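Local coordinates for protein tRNA (guanosine(18)-2'-O)-methyltransferase (Aquifex aeolicus, PDB 1ZJR) that methylates the 2'-hydroxyl of guanosine 18 in a subset of tRNAs, using S-adenosyl-L-methionine as methyl donor, at residues K24-F29 and I163-A168. Sequence-based numbering, arbitrary orientation.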
loop_
_atom_site.group_PDB
_atom_site.type_symbol
_atom_site.label_atom_id
_atom_site.label_comp_id
_atom_site.label_asym_id
_atom_site.label_seq_id
_atom_site.Cartn_x
_atom_site.Cartn_y
_atom_site.Cartn_z
ATOM N N LYS A 24 2.153 0.881 -10.486
ATOM C CA LYS A 24 3.394 0.235 -10.067
ATOM C C LYS A 24 4.252 1.170 -9.238
ATOM O O LYS A 24 5.177 0.746 -8.548
ATOM C CB LYS A 24 4.195 -0.218 -11.292
ATOM C CG LYS A 24 4.958 0.899 -11.976
ATOM C CD LYS A 24 5.921 0.339 -13.017
ATOM C CE LYS A 24 6.853 1.422 -13.536
ATOM N NZ LYS A 24 7.813 0.891 -14.547
ATOM N N ASP A 25 3.888 2.442 -9.303
ATOM C CA ASP A 25 4.569 3.555 -8.671
ATOM C C ASP A 25 4.099 3.947 -7.258
ATOM O O ASP A 25 4.797 4.673 -6.541
ATOM C CB ASP A 25 4.396 4.741 -9.621
ATOM C CG ASP A 25 5.291 5.870 -9.300
ATOM O OD1 ASP A 25 6.494 5.606 -9.090
ATOM O OD2 ASP A 25 4.796 7.014 -9.269
ATOM N N LEU A 26 2.915 3.488 -6.875
ATOM C CA LEU A 26 2.347 3.813 -5.566
ATOM C C LEU A 26 2.518 2.606 -4.637
ATOM O O LEU A 26 1.793 1.620 -4.751
ATOM C CB LEU A 26 0.867 4.166 -5.731
ATOM C CG LEU A 26 0.121 4.666 -4.490
ATOM C CD1 LEU A 26 0.831 5.886 -3.911
ATOM C CD2 LEU A 26 -1.301 5.011 -4.873
ATOM N N ILE A 27 3.482 2.701 -3.727
ATOM C CA ILE A 27 3.811 1.608 -2.812
ATOM C C ILE A 27 3.288 1.865 -1.408
ATOM O O ILE A 27 3.245 3.004 -0.961
ATOM C CB ILE A 27 5.353 1.431 -2.697
ATOM C CG1 ILE A 27 5.993 1.432 -4.090
ATOM C CG2 ILE A 27 5.686 0.143 -1.937
ATOM C CD1 ILE A 27 5.534 0.313 -4.993
ATOM N N VAL A 28 2.896 0.801 -0.717
ATOM C CA VAL A 28 2.422 0.938 0.656
ATOM C C VAL A 28 3.287 0.065 1.563
ATOM O O VAL A 28 3.621 -1.071 1.217
ATOM C CB VAL A 28 0.948 0.494 0.817
ATOM C CG1 VAL A 28 0.555 0.536 2.295
ATOM C CG2 VAL A 28 0.031 1.411 0.016
ATOM N N PHE A 29 3.650 0.607 2.719
ATOM C CA PHE A 29 4.458 -0.116 3.692
ATOM C C PHE A 29 3.686 -0.094 5.009
ATOM O O PHE A 29 3.411 0.980 5.544
ATOM C CB PHE A 29 5.808 0.577 3.888
ATOM C CG PHE A 29 6.807 -0.246 4.663
ATOM C CD1 PHE A 29 7.869 -0.866 4.011
ATOM C CD2 PHE A 29 6.669 -0.425 6.040
ATOM C CE1 PHE A 29 8.782 -1.657 4.712
ATOM C CE2 PHE A 29 7.578 -1.215 6.753
ATOM C CZ PHE A 29 8.638 -1.833 6.084
ATOM N N ILE A 163 -8.226 6.599 3.733
ATOM C CA ILE A 163 -8.415 8.034 3.519
ATOM C C ILE A 163 -7.241 8.616 2.737
ATOM O O ILE A 163 -7.425 9.357 1.767
ATOM C CB ILE A 163 -8.547 8.767 4.874
ATOM C CG1 ILE A 163 -9.867 8.358 5.534
ATOM C CG2 ILE A 163 -8.450 10.297 4.674
ATOM C CD1 ILE A 163 -9.959 8.692 7.016
ATOM N N ILE A 164 -6.030 8.268 3.156
ATOM C CA ILE A 164 -4.841 8.776 2.487
ATOM C C ILE A 164 -4.716 8.210 1.079
ATOM O O ILE A 164 -4.475 8.954 0.131
ATOM C CB ILE A 164 -3.575 8.447 3.290
ATOM C CG1 ILE A 164 -3.690 9.060 4.693
ATOM C CG2 ILE A 164 -2.340 8.999 2.567
ATOM C CD1 ILE A 164 -2.613 8.580 5.674
ATOM N N LEU A 165 -4.884 6.897 0.931
ATOM C CA LEU A 165 -4.780 6.297 -0.394
ATOM C C LEU A 165 -5.820 6.838 -1.368
ATOM O O LEU A 165 -5.573 6.889 -2.576
ATOM C CB LEU A 165 -4.889 4.772 -0.316
ATOM C CG LEU A 165 -3.631 4.065 0.204
ATOM C CD1 LEU A 165 -3.881 2.564 0.269
ATOM C CD2 LEU A 165 -2.449 4.369 -0.730
ATOM N N TYR A 166 -6.985 7.240 -0.869
ATOM C CA TYR A 166 -7.979 7.763 -1.799
ATOM C C TYR A 166 -7.724 9.215 -2.174
ATOM O O TYR A 166 -8.278 9.717 -3.157
ATOM C CB TYR A 166 -9.401 7.517 -1.282
ATOM C CG TYR A 166 -9.952 6.251 -1.903
ATOM C CD1 TYR A 166 -10.506 6.264 -3.191
ATOM C CD2 TYR A 166 -9.807 5.018 -1.263
ATOM C CE1 TYR A 166 -10.894 5.076 -3.825
ATOM C CE2 TYR A 166 -10.190 3.829 -1.887
ATOM C CZ TYR A 166 -10.730 3.863 -3.163
ATOM O OH TYR A 166 -11.093 2.680 -3.777
ATOM N N GLU A 167 -6.875 9.893 -1.407
ATOM C CA GLU A 167 -6.502 11.249 -1.784
ATOM C C GLU A 167 -5.506 11.016 -2.926
ATOM O O GLU A 167 -5.497 11.736 -3.929
ATOM C CB GLU A 167 -5.822 11.986 -0.630
ATOM C CG GLU A 167 -5.115 13.269 -1.060
ATOM C CD GLU A 167 -6.038 14.274 -1.732
ATOM O OE1 GLU A 167 -5.515 15.227 -2.348
ATOM O OE2 GLU A 167 -7.278 14.121 -1.643
ATOM N N ALA A 168 -4.675 9.982 -2.773
ATOM C CA ALA A 168 -3.703 9.632 -3.807
ATOM C C ALA A 168 -4.452 9.233 -5.082
ATOM O O ALA A 168 -4.046 9.579 -6.199
ATOM C CB ALA A 168 -2.814 8.475 -3.331
#
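Val28 and Leu165 meet through methyl groups alone: CG2 of Val28 lies 3.9 Å from Leu165 CD2 and 4.1 Å from Leu165 CD1, within van der Waals range of both ends of the leucine fork. The two side chains cross obliquely. On the valine, CG2 is the branch lying anti to the carbonyl carbon, and it alone touches the helix. Leu165 carries CG anti to its own carbonyl carbon (chi1 -76°), and its extended chain brings the fork closer to the strand than the direction of its CB would suggest. Two residues before Val28, on the same face of the strand, Leu26 uses a single methyl, CD2, which sits 4.1 Å from Ala168 CB and 4.3 Å from Leu165 CD2. Ala168 can add only CB; consistent with its small size, the CA atoms of Leu26 and Ala168 are 8.6 Å apart, against 9.0 Å for those of Val28 and Leu165.

These contacts join strand 26-31, inside the parallel sheet, to helix 157-174 covering one face, an alpha/beta layer packing of the SPOUT methyltransferase fold, whose C-terminal part forms the topological knot. The strand and helix segments run nearly antiparallel, at 171°, with axes 11.2 Å apart. Leu26 and Val28 point to this helix while Ile27 points away, as strand alternation requires. Cys46 and Thr45 of helix 36-49 touch Val28 and Leu165 respectively, and Leu123 of the adjoining strand 121-126 also packs on Leu165.

No hydrogen bond crosses the interface, and all four touching residues are buried. Backbone hydrogen bonds join Val28 to Tyr53 and Tyr55 of strand 51-57, whereas Asp25 OD2 forms a salt bridge with Arg172 NH2, further along the same helix.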